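Interpain A (Prevotella intermedia, PDB 3BB7) is a C10-family cysteine protease that probably cleaves peptide bonds in proteins, captured here as its zymogen, with pro-region and catalytic domain in one chain. Local coordinates at residues Leu125-Tyr130 and Gly248-Tyr253; Pro131-Gly136 and Phe156-Tyr161; Val191-Gln196 and Thr209-Gly214; Phe219-Ala224 and Arg315-Lys320; His267-Asp272 and Val280-Gly285. The protein carries 1 engineered substitution. All coordinates share one frame; numbering follows the deposited sequence.

The chain starts in the pro-region and reaches the C10 peptidase part, where all five contacts have at least one segment. Contact 1 opens at the end of helix 116-128 and closes at strand 251-255. Contacts 2 and 3 nest inside its loop, one after the other. Contact 2 joins the loops on either side of the hairpin 138-142/150-154. Contact 3 sets the end of helix 176-192 against helix 208-218. Contact 4 opens just past helix 208-218 and closes near the C terminus. It crosses contact 1 and encloses contact 5, the hairpin of strands 267-274 and 280-283. Strands 251-255 and 267-274 are sheet neighbours, which ties contact 1 to contact 5.

Contact 1 of 5, residues Leu125-Tyr130 and Gly248-Tyr253; sequences LNYFKY and GHPLIY
Tyr127 and Phe128, at the C-terminal end of helix 116-128, pack against Pro250 just before strand 251-255. In the papain-like fold of this peptidase the helix is the central one. It begins at Ala116, the engineered replacement of the predicted nucleophile, and this contact lies at its other end, near the surface. Pro250 CG sits over one face of the Tyr127 ring, 4.1 Å from the ring centroid and shifted toward the rim. This is a CH-pi contact, and the two side chains cross at about a right angle. Phe128 meets the same proline tip to tip, with Phe128 CZ 3.7 Å from Pro250 CD. With Tyr127 CG anti to its backbone N (chi1 173°) and Phe128 CG beside its own (chi1 -69°), the rings reach different atoms of Pro250, CG and CD. The two rings also pack on each other, with Tyr127 CD2 over the centre of the Phe128 ring. His249 CA lies at the edge of the Phe128 ring, 4.2 Å from Phe128 CZ.

Further out, Gly248 ends the preceding helix with a positive phi in a Schellman motif. His249 ND1 is hydrogen-bonded to Glu244, and its ring meets that of Tyr318. On the sheet side, Pro250 touches Val270, and Leu251 pairs through its backbone with Ile271. No direct hydrogen bond joins the two segments. A water at the edge of the Tyr127 ring, in its plane, makes the polar link: it is 2.8 Å from Tyr127 OH and donates to Gly248 O at 2.6 Å.

Contact 2 of 5, residues Pro131-Gly136 and Phe156-Tyr161; sequences PVRGIG and FGNTTY
Two loops that flank the small hairpin of strands 138-142 and 150-154 meet here, with Val132, Arg133 and Gly134 facing Phe156 to Tyr161. Tyr161 N donates to Val132 O at 3.1 Å. A water also donates to Val132 O at 2.8 Å, and it donates to Tyr161 O as well. Next along, Gly134 N gives a weak bond to Phe156 O at 3.0 Å. Gly157 N donates to Gly136 O at 2.9 Å.

Packing is close around the glycines, where the backbones meet without side chains between them. Gly157 CA points its hydrogen almost straight at Gly134 O, 3.4 Å away. The segments lie in loops of the peptidase domain, well away from the predicted catalytic residues. The first begins with a cis peptide bond before Pro131.

Arg133 is modelled in two conformers. In the one described, a bend at chi3 (56°) turns NE back toward the other loop, and Arg133 NH2 donates to Gly157 O at 2.8 Å. This bond belongs to that conformer and may not hold in the other. The carbonyl oxygen lies 28° out of the guanidinium plane. Asn158 C lies over one guanidinium face, toward the rim. The Tyr161 ring approaches the first loop with CE1 3.7 Å from Gly134 N, and its hydroxyl is bonded to His188. Phe156 leads inward instead, where its ring stacks on Tyr218.

Contact 3 of 5, residues Val191-Gln196 and Thr209-Gly214; sequences VASEMQ and TDCAAG
Ala192, the last residue of helix 176-192, and Ser193 just after it press tightly against Gly214 and Cys211 of helix 208-218. Gly214 CA, with no side chain in the way, approaches Ala192 O to 3.3 Å in a CA-H...O contact, 152° at the hydrogen. Ser193 OG lies beside its own backbone N (chi1 -63°), 3.4 Å from Cys211 CA. The hydroxyl is bonded to Cys189 O. Cys211 SG lies 3.8 Å from Ser193 OG, and the cysteine packs on Val117 and Thr121 of helix 116-128. Asp210 CB comes within 3.4 Å of Ser193 O.

The contact joins two helices of the papain-like fold. The Cys211 side chain is about 10 Å from that of Ala116, engineered at the position of the predicted nucleophile. Glu194, with positive phi, is the C-prime residue of a Schellman motif that ends the first helix.

The outer side is looser and wetter. Glu194 CB is 4.1 Å from Asp210 OD2, and no direct hydrogen bond crosses the contact. A water sits 2.8 Å from Ser193 O and 2.7 Å from Asp210 OD2. It cannot donate to every acceptor nearby. The carboxylate of Glu194 is directed elsewhere, to His138 NE2.

Contact 4 of 5, residues Phe219-Ala224 and Arg315-Lys320; sequences FGFTDA and RGVYGK
Ala224 closes a type I turn that starts at Phe221, and its backbone lies against Gly316, which has a positive phi of 89°. The two chains approach through CA-H...O contacts: Ala224 CA is 3.3 Å from Arg315 O, and Gly316 CA is 3.5 Å from Asp223 O. The backbones come this close where residue 316 is glycine.

Asp223 and Tyr318 carry the main side-chain bond. Tyr318 OH donates to Asp223 OD2 at 2.6 Å, on the anti lone pair, with carboxylate and ring planes 75° apart. Tyr318 CB points away from the other loop, yet CG sits between the backbone N and the carbonyl carbon (chi1 36°), the crowded position, from which the ring can reach Asp223. Gly316 O lies over the centre of the ring. The other carboxylate oxygen, Asp223 OD1, is met from above its plane by Thr222 OG1 at 3.1 Å.

These loops adjoin strands 225-228 and 312-315, antiparallel neighbours at one border of the large sheet. Arg315 forms a salt bridge with Glu225 there. Val317 CG1 covers the centre of one face of the Phe221 ring, 3.8 Å from the centroid. Tyr318 O comes to the edge of that ring, 3.2 Å from Phe221 CE1. Leu125 and Leu215 also touch the phenyl group.

Waters bridge the outer side. One molecule links Asp223 N to Gly316 O. Another donates to Gly220 O at 2.8 Å. Lys320 NZ is bonded to Tyr130 OH.

Contact 5 of 5, residues His267-Asp272 and Val280-Gly285; sequences HAFVID and VSVNWG
Phe269 and Asp272 both place CG between their own N and carbonyl carbon (chi1 51° and 69°), and both meet strand 280-283 across an antiparallel hairpin. The hairpin lies in the papain-like part of a large antiparallel sheet that runs on into the pro-region. It carries His267, the predicted proton acceptor, which is bonded to Glu310. Ala268 touches Ala116, engineered at the position of the predicted nucleophile.

Val270 and Asn283 form a hydrogen-bonded pair: Val270 N to Asn283 O at 3.0 Å and Asn283 N to Val270 O at 2.9 Å. Asp272 N donates to Ser281 O. On the face holding Phe269 and Ile271, the edge of Trp284 meets the face of Phe269, with ring planes 61° apart. Trp284 CZ3 is 3.8 Å from Phe269 CD2. Val282 CG1 lies over the centre of one face of the Trp284 ring and 3.6 Å from Phe269 CD1.

Asn283 OD1 accepts from Gly285 N at 3.1 Å in an Asx turn, and its ND2 is bonded to Thr92 O. A water joins Asn283 ND2 to Asp272 OD1. Ser281 OG donates to Asp272 OD2 at 2.6 Å, from the syn side and tilted out of the carboxylate plane.

Contact 1 of 5, residues Leu125-Tyr130 and Gly248-Tyr253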
# COMPACT_ATOMS: atom_id res chain seq x y z
N LEU A 125 11.23 -2.22 0.96
CA LEU A 125 12.61 -2.59 1.37
C LEU A 125 13.17 -3.69 0.48
O LEU A 125 14.35 -3.63 0.06
CB LEU A 125 12.63 -3.05 2.82
CG LEU A 125 12.86 -1.90 3.84
CD1 LEU A 125 12.02 -0.63 3.56
CD2 LEU A 125 12.76 -2.36 5.28
N ASN A 126 12.34 -4.65 0.11
CA ASN A 126 12.80 -5.73 -0.74
C ASN A 126 13.17 -5.21 -2.14
O ASN A 126 14.08 -5.72 -2.79
CB ASN A 126 11.74 -6.82 -0.88
CG ASN A 126 12.22 -7.96 -1.77
OD1 ASN A 126 13.19 -8.67 -1.43
ND2 ASN A 126 11.56 -8.14 -2.91
N TYR A 127 12.42 -4.23 -2.64
CA TYR A 127 12.76 -3.62 -3.93
C TYR A 127 14.21 -3.09 -3.92
O TYR A 127 14.98 -3.28 -4.88
CB TYR A 127 11.75 -2.52 -4.27
CG TYR A 127 12.17 -1.76 -5.51
CD1 TYR A 127 11.99 -2.31 -6.78
CD2 TYR A 127 12.81 -0.53 -5.40
CE1 TYR A 127 12.40 -1.63 -7.93
CE2 TYR A 127 13.24 0.18 -6.56
CZ TYR A 127 13.02 -0.38 -7.81
OH TYR A 127 13.45 0.25 -8.96
N PHE A 128 14.58 -2.44 -2.81
CA PHE A 128 15.95 -1.89 -2.68
C PHE A 128 17.00 -2.87 -2.21
O PHE A 128 18.20 -2.59 -2.34
CB PHE A 128 15.92 -0.71 -1.71
CG PHE A 128 15.20 0.49 -2.28
CD1 PHE A 128 15.75 1.19 -3.37
CD2 PHE A 128 13.97 0.89 -1.77
CE1 PHE A 128 15.10 2.30 -3.92
CE2 PHE A 128 13.28 1.99 -2.33
CZ PHE A 128 13.86 2.68 -3.39
N LYS A 129 16.56 -4.00 -1.64
CA LYS A 129 17.46 -4.99 -1.04
C LYS A 129 18.38 -4.30 -0.02
O LYS A 129 19.61 -4.47 -0.02
CB LYS A 129 18.25 -5.77 -2.09
CG LYS A 129 17.33 -6.70 -2.86
CD LYS A 129 17.96 -7.16 -4.16
CE LYS A 129 16.87 -7.75 -5.05
NZ LYS A 129 15.48 -7.26 -4.69
N TYR A 130 17.75 -3.52 0.86
CA TYR A 130 18.49 -2.65 1.78
C TYR A 130 17.60 -2.42 2.98
O TYR A 130 16.40 -2.32 2.80
CB TYR A 130 18.80 -1.32 1.06
CG TYR A 130 19.60 -0.31 1.86
CD1 TYR A 130 20.99 -0.26 1.77
CD2 TYR A 130 18.95 0.64 2.66
CE1 TYR A 130 21.70 0.68 2.50
CE2 TYR A 130 19.65 1.57 3.39
CZ TYR A 130 21.02 1.60 3.29
OH TYR A 130 21.70 2.54 4.03
N GLY A 248 12.82 6.54 -9.34
CA GLY A 248 12.83 5.10 -9.06
C GLY A 248 12.59 4.78 -7.59
O GLY A 248 13.16 3.81 -7.05
N HIS A 249 11.76 5.60 -6.92
CA HIS A 249 11.46 5.40 -5.52
C HIS A 249 10.00 5.04 -5.27
O HIS A 249 9.14 5.94 -5.21
CB HIS A 249 11.74 6.67 -4.72
CG HIS A 249 13.14 7.18 -4.83
ND1 HIS A 249 13.47 8.47 -4.49
CD2 HIS A 249 14.29 6.58 -5.21
CE1 HIS A 249 14.77 8.65 -4.66
NE2 HIS A 249 15.30 7.52 -5.09
N PRO A 250 9.69 3.74 -5.10
CA PRO A 250 8.30 3.38 -4.78
C PRO A 250 7.94 3.96 -3.43
O PRO A 250 8.84 4.13 -2.56
CB PRO A 250 8.34 1.86 -4.71
CG PRO A 250 9.65 1.42 -5.34
CD PRO A 250 10.60 2.59 -5.19
N LEU A 251 6.66 4.28 -3.25
CA LEU A 251 6.16 5.00 -2.07
C LEU A 251 5.24 4.17 -1.19
O LEU A 251 4.28 3.61 -1.69
CB LEU A 251 5.41 6.27 -2.48
CG LEU A 251 6.25 7.29 -3.27
CD1 LEU A 251 5.37 8.37 -3.83
CD2 LEU A 251 7.29 7.89 -2.38
N ILE A 252 5.52 4.11 0.10
CA ILE A 252 4.59 3.52 1.06
C ILE A 252 3.46 4.54 1.25
O ILE A 252 3.73 5.73 1.51
CB ILE A 252 5.33 3.30 2.40
CG1 ILE A 252 6.52 2.34 2.20
CG2 ILE A 252 4.36 2.83 3.50
CD1 ILE A 252 7.52 2.33 3.35
N TYR A 253 2.20 4.12 1.10
CA TYR A 253 1.08 5.07 1.07
C TYR A 253 -0.09 4.46 1.85
O TYR A 253 -0.33 3.26 1.77
CB TYR A 253 0.68 5.25 -0.39
CG TYR A 253 -0.17 6.46 -0.75
CD1 TYR A 253 0.41 7.57 -1.37
CD2 TYR A 253 -1.54 6.51 -0.46
CE1 TYR A 253 -0.35 8.66 -1.74
CE2 TYR A 253 -2.33 7.61 -0.84
CZ TYR A 253 -1.72 8.70 -1.47
OH TYR A 253 -2.49 9.78 -1.85
O HOH W 1 15.04 2.45 -8.33

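Contact 2 of 5, residues Pro131-Gly136 and Phe156-Tyr161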
# COMPACT_ATOMS: atom_id res chain seq x y z
N PRO A 131 18.17 -2.38 4.19
CA PRO A 131 19.58 -2.45 4.54
C PRO A 131 20.10 -3.88 4.58
O PRO A 131 19.31 -4.86 4.50
CB PRO A 131 19.61 -1.84 5.94
CG PRO A 131 18.31 -2.30 6.53
CD PRO A 131 17.32 -2.22 5.39
N VAL A 132 21.42 -4.00 4.68
CA VAL A 132 22.06 -5.29 4.91
C VAL A 132 21.67 -5.86 6.29
O VAL A 132 21.25 -7.00 6.40
CB VAL A 132 23.59 -5.21 4.79
CG1 VAL A 132 24.20 -6.55 5.10
CG2 VAL A 132 24.02 -4.76 3.42
N ARG A 133 21.79 -5.03 7.32
CA ARG A 133 21.37 -5.36 8.69
C ARG A 133 20.66 -4.15 9.26
O ARG A 133 20.86 -3.03 8.77
CB ARG A 133 22.59 -5.73 9.59
CG ARG A 133 23.32 -7.00 9.15
CD ARG A 133 24.70 -7.15 9.80
NE ARG A 133 24.64 -7.12 11.25
CZ ARG A 133 25.00 -8.12 12.04
NH1 ARG A 133 25.47 -9.25 11.52
NH2 ARG A 133 24.91 -7.99 13.35
N GLY A 134 19.83 -4.36 10.27
CA GLY A 134 19.17 -3.25 10.92
C GLY A 134 20.04 -2.68 12.04
O GLY A 134 21.27 -2.89 12.11
N ILE A 135 19.37 -1.97 12.95
CA ILE A 135 20.01 -1.28 14.06
C ILE A 135 19.13 -1.45 15.29
O ILE A 135 17.95 -1.17 15.23
CB ILE A 135 20.15 0.24 13.76
CG1 ILE A 135 20.82 0.47 12.40
CG2 ILE A 135 20.93 0.91 14.91
CD1 ILE A 135 20.71 1.94 11.92
N GLY A 136 19.72 -1.90 16.39
CA GLY A 136 19.01 -1.93 17.66
C GLY A 136 17.94 -3.00 17.75
O GLY A 136 17.96 -3.99 17.01
N PHE A 156 16.82 -6.06 15.30
CA PHE A 156 17.23 -5.55 13.99
C PHE A 156 18.76 -5.58 13.83
O PHE A 156 19.30 -5.92 12.75
CB PHE A 156 16.73 -4.12 13.74
CG PHE A 156 15.26 -3.90 14.02
CD1 PHE A 156 14.31 -4.01 13.01
CD2 PHE A 156 14.84 -3.46 15.27
CE1 PHE A 156 12.98 -3.73 13.24
CE2 PHE A 156 13.48 -3.23 15.55
CZ PHE A 156 12.55 -3.36 14.52
N GLY A 157 19.47 -5.17 14.89
CA GLY A 157 20.92 -4.97 14.78
C GLY A 157 21.67 -6.28 14.56
O GLY A 157 22.78 -6.27 14.01
N ASN A 158 21.09 -7.41 14.95
CA ASN A 158 21.73 -8.70 14.71
C ASN A 158 21.12 -9.49 13.56
O ASN A 158 21.43 -10.68 13.38
CB ASN A 158 21.77 -9.53 15.99
CG ASN A 158 22.74 -8.97 17.00
OD1 ASN A 158 23.91 -8.78 16.69
ND2 ASN A 158 22.26 -8.70 18.20
N THR A 159 20.28 -8.83 12.76
CA THR A 159 19.61 -9.52 11.68
C THR A 159 20.19 -9.09 10.34
O THR A 159 20.18 -7.89 10.01
CB THR A 159 18.09 -9.26 11.70
OG1 THR A 159 17.57 -9.82 12.90
CG2 THR A 159 17.39 -9.94 10.52
N THR A 160 20.71 -10.06 9.57
CA THR A 160 21.11 -9.82 8.20
C THR A 160 19.94 -10.28 7.33
O THR A 160 19.71 -11.48 7.17
CB THR A 160 22.39 -10.62 7.86
OG1 THR A 160 23.44 -10.20 8.75
CG2 THR A 160 22.82 -10.36 6.43
N TYR A 161 19.18 -9.33 6.77
CA TYR A 161 17.98 -9.68 5.99
C TYR A 161 18.34 -10.57 4.82
O TYR A 161 19.31 -10.33 4.09
CB TYR A 161 17.18 -8.42 5.59
CG TYR A 161 16.75 -7.70 6.83
CD1 TYR A 161 17.42 -6.57 7.26
CD2 TYR A 161 15.71 -8.21 7.63
CE1 TYR A 161 17.08 -5.96 8.47
CE2 TYR A 161 15.36 -7.60 8.82
CZ TYR A 161 16.06 -6.47 9.25
OH TYR A 161 15.74 -5.88 10.48
O HOH W 2 21.32 -8.54 4.10

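Contact 3 of 5, residues Val191-Gln196 and Thr209-Gly214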
# COMPACT_ATOMS: atom_id res chain seq x y z
N VAL A 191 7.11 -4.44 13.91
CA VAL A 191 7.62 -3.98 15.21
C VAL A 191 8.19 -2.56 15.08
O VAL A 191 7.96 -1.69 15.93
CB VAL A 191 8.67 -4.96 15.75
CG1 VAL A 191 9.38 -4.36 16.97
CG2 VAL A 191 7.98 -6.31 16.09
N ALA A 192 8.95 -2.30 14.01
CA ALA A 192 9.50 -0.95 13.75
C ALA A 192 8.42 0.12 13.64
O ALA A 192 8.66 1.28 13.99
CB ALA A 192 10.33 -0.95 12.51
N SER A 193 7.22 -0.27 13.18
CA SER A 193 6.12 0.65 12.97
C SER A 193 5.19 0.73 14.15
O SER A 193 4.11 1.33 14.05
CB SER A 193 5.34 0.22 11.72
OG SER A 193 6.18 0.32 10.57
N GLU A 194 5.60 0.14 15.29
CA GLU A 194 4.74 0.10 16.50
C GLU A 194 3.37 -0.53 16.22
O GLU A 194 2.33 -0.06 16.70
CB GLU A 194 4.58 1.48 17.11
CG GLU A 194 4.26 1.50 18.60
CD GLU A 194 5.36 0.92 19.47
OE1 GLU A 194 5.05 0.60 20.65
OE2 GLU A 194 6.51 0.80 19.00
N MET A 195 3.38 -1.62 15.46
CA MET A 195 2.16 -2.30 15.06
C MET A 195 1.29 -2.68 16.26
O MET A 195 1.81 -3.15 17.28
CB MET A 195 2.50 -3.57 14.27
CG MET A 195 1.35 -4.24 13.50
SD MET A 195 0.60 -3.19 12.22
CE MET A 195 1.92 -3.14 11.00
N GLN A 196 -0.03 -2.53 16.08
CA GLN A 196 -1.04 -3.00 17.04
C GLN A 196 -1.60 -4.24 16.37
O GLN A 196 -2.47 -4.16 15.50
CB GLN A 196 -2.12 -1.93 17.23
CG GLN A 196 -1.53 -0.69 17.94
CD GLN A 196 -2.55 0.36 18.25
OE1 GLN A 196 -2.29 1.56 18.08
NE2 GLN A 196 -3.73 -0.07 18.71
N THR A 209 3.30 7.84 10.89
CA THR A 209 4.33 8.57 11.60
C THR A 209 5.30 7.61 12.30
O THR A 209 6.53 7.87 12.36
CB THR A 209 3.71 9.56 12.60
OG1 THR A 209 4.74 10.37 13.18
CG2 THR A 209 2.94 8.85 13.72
N ASP A 210 4.76 6.51 12.81
CA ASP A 210 5.57 5.49 13.49
C ASP A 210 6.35 4.66 12.48
O ASP A 210 7.51 4.31 12.72
CB ASP A 210 4.68 4.63 14.36
CG ASP A 210 4.09 5.37 15.53
OD1 ASP A 210 4.75 6.26 16.12
OD2 ASP A 210 2.93 5.02 15.88
N CYS A 211 5.74 4.38 11.32
CA CYS A 211 6.45 3.71 10.25
C CYS A 211 7.72 4.50 9.86
O CYS A 211 8.84 3.94 9.85
CB CYS A 211 5.50 3.51 9.07
SG CYS A 211 6.25 2.71 7.64
N ALA A 212 7.57 5.81 9.62
CA ALA A 212 8.69 6.66 9.20
C ALA A 212 9.76 6.70 10.32
O ALA A 212 10.96 6.56 10.05
CB ALA A 212 8.16 8.05 8.93
N ALA A 213 9.35 6.86 11.57
CA ALA A 213 10.30 6.88 12.70
C ALA A 213 11.09 5.59 12.82
O ALA A 213 12.30 5.62 13.05
CB ALA A 213 9.59 7.22 14.00
N GLY A 214 10.42 4.47 12.62
CA GLY A 214 11.07 3.18 12.77
C GLY A 214 11.99 2.91 11.59
O GLY A 214 13.01 2.23 11.72
O HOH W 3 1.86 2.77 14.90

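Contact 4 of 5, residues Phe219-Ala224 and Arg315-Lys320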
# COMPACT_ATOMS: atom_id res chain seq x y z
N PHE A 219 15.97 0.76 10.77
CA PHE A 219 16.47 0.33 9.47
C PHE A 219 17.52 1.24 8.87
O PHE A 219 18.14 0.90 7.85
CB PHE A 219 15.33 0.12 8.47
CG PHE A 219 14.45 -1.07 8.79
CD1 PHE A 219 13.22 -0.89 9.40
CD2 PHE A 219 14.83 -2.36 8.42
CE1 PHE A 219 12.37 -1.98 9.67
CE2 PHE A 219 13.99 -3.46 8.66
CZ PHE A 219 12.75 -3.28 9.28
N GLY A 220 17.70 2.41 9.48
CA GLY A 220 18.74 3.35 9.06
C GLY A 220 18.46 4.15 7.80
O GLY A 220 19.40 4.65 7.16
N PHE A 221 17.19 4.29 7.44
CA PHE A 221 16.82 5.16 6.32
C PHE A 221 16.79 6.61 6.79
O PHE A 221 15.75 7.12 7.24
CB PHE A 221 15.47 4.79 5.73
CG PHE A 221 15.47 3.49 4.98
CD1 PHE A 221 16.03 3.40 3.71
CD2 PHE A 221 14.98 2.34 5.58
CE1 PHE A 221 16.03 2.17 2.99
CE2 PHE A 221 14.99 1.10 4.93
CZ PHE A 221 15.49 1.01 3.61
N THR A 222 17.97 7.24 6.72
CA THR A 222 18.15 8.58 7.26
C THR A 222 17.09 9.57 6.79
O THR A 222 16.65 10.41 7.58
CB THR A 222 19.55 9.08 6.91
OG1 THR A 222 19.68 9.23 5.50
CG2 THR A 222 20.56 8.11 7.35
N ASP A 223 16.69 9.47 5.53
CA ASP A 223 15.78 10.43 4.90
C ASP A 223 14.29 10.10 5.03
O ASP A 223 13.43 10.86 4.53
CB ASP A 223 16.12 10.60 3.42
CG ASP A 223 17.50 11.16 3.19
OD1 ASP A 223 18.17 11.62 4.14
OD2 ASP A 223 17.92 11.13 2.00
N ALA A 224 13.96 8.95 5.63
CA ALA A 224 12.54 8.56 5.69
C ALA A 224 11.72 9.62 6.43
O ALA A 224 12.15 10.15 7.48
CB ALA A 224 12.38 7.20 6.35
N ARG A 315 8.00 8.94 2.37
CA ARG A 315 8.98 9.12 1.31
C ARG A 315 10.37 9.11 1.94
O ARG A 315 10.51 9.08 3.18
CB ARG A 315 8.67 10.40 0.52
CG ARG A 315 8.89 11.68 1.28
CD ARG A 315 8.54 12.90 0.41
NE ARG A 315 8.58 14.08 1.25
CZ ARG A 315 8.44 15.32 0.80
NH1 ARG A 315 8.29 15.54 -0.51
NH2 ARG A 315 8.45 16.34 1.66
N GLY A 316 11.42 9.09 1.11
CA GLY A 316 12.79 9.10 1.62
C GLY A 316 13.35 7.71 1.89
O GLY A 316 14.35 7.58 2.56
N VAL A 317 12.68 6.67 1.38
CA VAL A 317 13.14 5.30 1.55
C VAL A 317 13.80 4.86 0.24
O VAL A 317 13.14 4.73 -0.82
CB VAL A 317 11.99 4.36 1.92
CG1 VAL A 317 12.48 2.92 2.06
CG2 VAL A 317 11.33 4.83 3.26
N TYR A 318 15.11 4.62 0.31
CA TYR A 318 15.91 4.21 -0.83
C TYR A 318 17.27 3.88 -0.27
O TYR A 318 17.55 4.14 0.91
CB TYR A 318 16.01 5.33 -1.90
CG TYR A 318 16.08 6.74 -1.37
CD1 TYR A 318 17.18 7.20 -0.65
CD2 TYR A 318 15.00 7.62 -1.56
CE1 TYR A 318 17.22 8.50 -0.14
CE2 TYR A 318 15.06 8.94 -1.09
CZ TYR A 318 16.16 9.35 -0.36
OH TYR A 318 16.19 10.62 0.14
N GLY A 319 18.11 3.27 -1.09
CA GLY A 319 19.48 2.95 -0.66
C GLY A 319 20.35 4.19 -0.55
O GLY A 319 19.98 5.26 -1.02
N LYS A 320 21.51 4.08 0.09
CA LYS A 320 22.40 5.25 0.10
C LYS A 320 23.28 5.21 -1.13
O LYS A 320 23.52 4.14 -1.69
CB LYS A 320 23.22 5.40 1.40
CG LYS A 320 23.72 4.11 2.05
CD LYS A 320 24.45 4.41 3.37
CE LYS A 320 23.69 5.43 4.24
NZ LYS A 320 22.75 4.84 5.25
O HOH W 4 20.38 4.58 4.58
O HOH W 5 22.02 4.18 8.38
O HOH W 6 16.83 7.24 3.70

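Contact 5 of 5, residues His267-Asp272 and Val280-Gly285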
# COMPACT_ATOMS: atom_id res chain seq x y z
N HIS A 267 -5.41 1.08 6.05
CA HIS A 267 -5.14 0.66 4.69
C HIS A 267 -3.73 1.14 4.38
O HIS A 267 -3.29 2.20 4.84
CB HIS A 267 -6.14 1.29 3.71
CG HIS A 267 -6.53 2.69 4.06
ND1 HIS A 267 -6.03 3.81 3.42
CD2 HIS A 267 -7.40 3.15 4.99
CE1 HIS A 267 -6.54 4.90 3.97
NE2 HIS A 267 -7.38 4.52 4.92
N ALA A 268 -3.02 0.38 3.58
CA ALA A 268 -1.72 0.83 3.10
C ALA A 268 -1.33 -0.01 1.91
O ALA A 268 -1.78 -1.14 1.76
CB ALA A 268 -0.63 0.75 4.22
N PHE A 269 -0.51 0.58 1.05
CA PHE A 269 -0.18 -0.04 -0.20
C PHE A 269 1.06 0.65 -0.71
O PHE A 269 1.56 1.61 -0.08
CB PHE A 269 -1.36 0.03 -1.20
CG PHE A 269 -1.96 1.42 -1.38
CD1 PHE A 269 -1.46 2.31 -2.35
CD2 PHE A 269 -3.05 1.81 -0.63
CE1 PHE A 269 -2.06 3.56 -2.54
CE2 PHE A 269 -3.66 3.07 -0.83
CZ PHE A 269 -3.14 3.93 -1.76
N VAL A 270 1.56 0.18 -1.84
CA VAL A 270 2.73 0.78 -2.46
C VAL A 270 2.34 1.42 -3.80
O VAL A 270 1.64 0.78 -4.61
CB VAL A 270 3.89 -0.24 -2.69
CG1 VAL A 270 5.12 0.45 -3.29
CG2 VAL A 270 4.21 -0.92 -1.37
N ILE A 271 2.78 2.66 -4.01
CA ILE A 271 2.71 3.24 -5.37
C ILE A 271 4.05 2.98 -6.01
O ILE A 271 5.10 3.45 -5.52
CB ILE A 271 2.42 4.76 -5.38
CG1 ILE A 271 1.01 5.02 -4.79
CG2 ILE A 271 2.62 5.37 -6.81
CD1 ILE A 271 0.76 6.50 -4.55
N ASP A 272 4.03 2.26 -7.12
CA ASP A 272 5.27 1.85 -7.75
C ASP A 272 5.36 2.19 -9.22
O ASP A 272 6.15 1.60 -9.95
CB ASP A 272 5.56 0.36 -7.48
CG ASP A 272 4.61 -0.57 -8.18
OD1 ASP A 272 4.96 -1.77 -8.26
OD2 ASP A 272 3.53 -0.13 -8.65
N VAL A 280 -1.81 5.89 -11.03
CA VAL A 280 -0.64 5.33 -10.36
C VAL A 280 -0.71 3.80 -10.32
O VAL A 280 -1.80 3.22 -10.17
CB VAL A 280 -0.46 5.92 -8.95
CG1 VAL A 280 -0.12 7.40 -9.06
CG2 VAL A 280 -1.72 5.71 -8.08
N SER A 281 0.44 3.14 -10.47
CA SER A 281 0.53 1.72 -10.28
C SER A 281 0.49 1.42 -8.80
O SER A 281 1.28 1.99 -8.03
CB SER A 281 1.84 1.21 -10.89
OG SER A 281 1.97 -0.19 -10.71
N VAL A 282 -0.42 0.54 -8.41
CA VAL A 282 -0.66 0.22 -7.00
C VAL A 282 -0.47 -1.27 -6.74
O VAL A 282 -0.99 -2.13 -7.48
CB VAL A 282 -2.08 0.59 -6.59
CG1 VAL A 282 -2.35 0.23 -5.12
CG2 VAL A 282 -2.37 2.09 -6.82
N ASN A 283 0.31 -1.55 -5.69
CA ASN A 283 0.44 -2.88 -5.14
C ASN A 283 -0.25 -2.87 -3.79
O ASN A 283 0.25 -2.28 -2.86
CB ASN A 283 1.92 -3.26 -5.03
CG ASN A 283 2.11 -4.71 -4.61
OD1 ASN A 283 1.48 -5.18 -3.67
ND2 ASN A 283 2.96 -5.44 -5.36
N TRP A 284 -1.43 -3.47 -3.71
CA TRP A 284 -2.26 -3.37 -2.51
C TRP A 284 -1.76 -4.22 -1.35
O TRP A 284 -2.28 -4.09 -0.24
CB TRP A 284 -3.70 -3.82 -2.79
CG TRP A 284 -4.39 -3.06 -3.90
CD1 TRP A 284 -4.62 -3.52 -5.17
CD2 TRP A 284 -4.95 -1.74 -3.83
NE1 TRP A 284 -5.30 -2.56 -5.90
CE2 TRP A 284 -5.49 -1.45 -5.11
CE3 TRP A 284 -5.00 -0.75 -2.82
CZ2 TRP A 284 -6.09 -0.24 -5.41
CZ3 TRP A 284 -5.62 0.49 -3.15
CH2 TRP A 284 -6.15 0.71 -4.43
N GLY A 285 -0.81 -5.11 -1.60
CA GLY A 285 -0.27 -5.99 -0.55
C GLY A 285 -1.31 -7.02 -0.13
O GLY A 285 -1.37 -7.40 1.03
O HOH W 7 3.49 -3.99 -8.06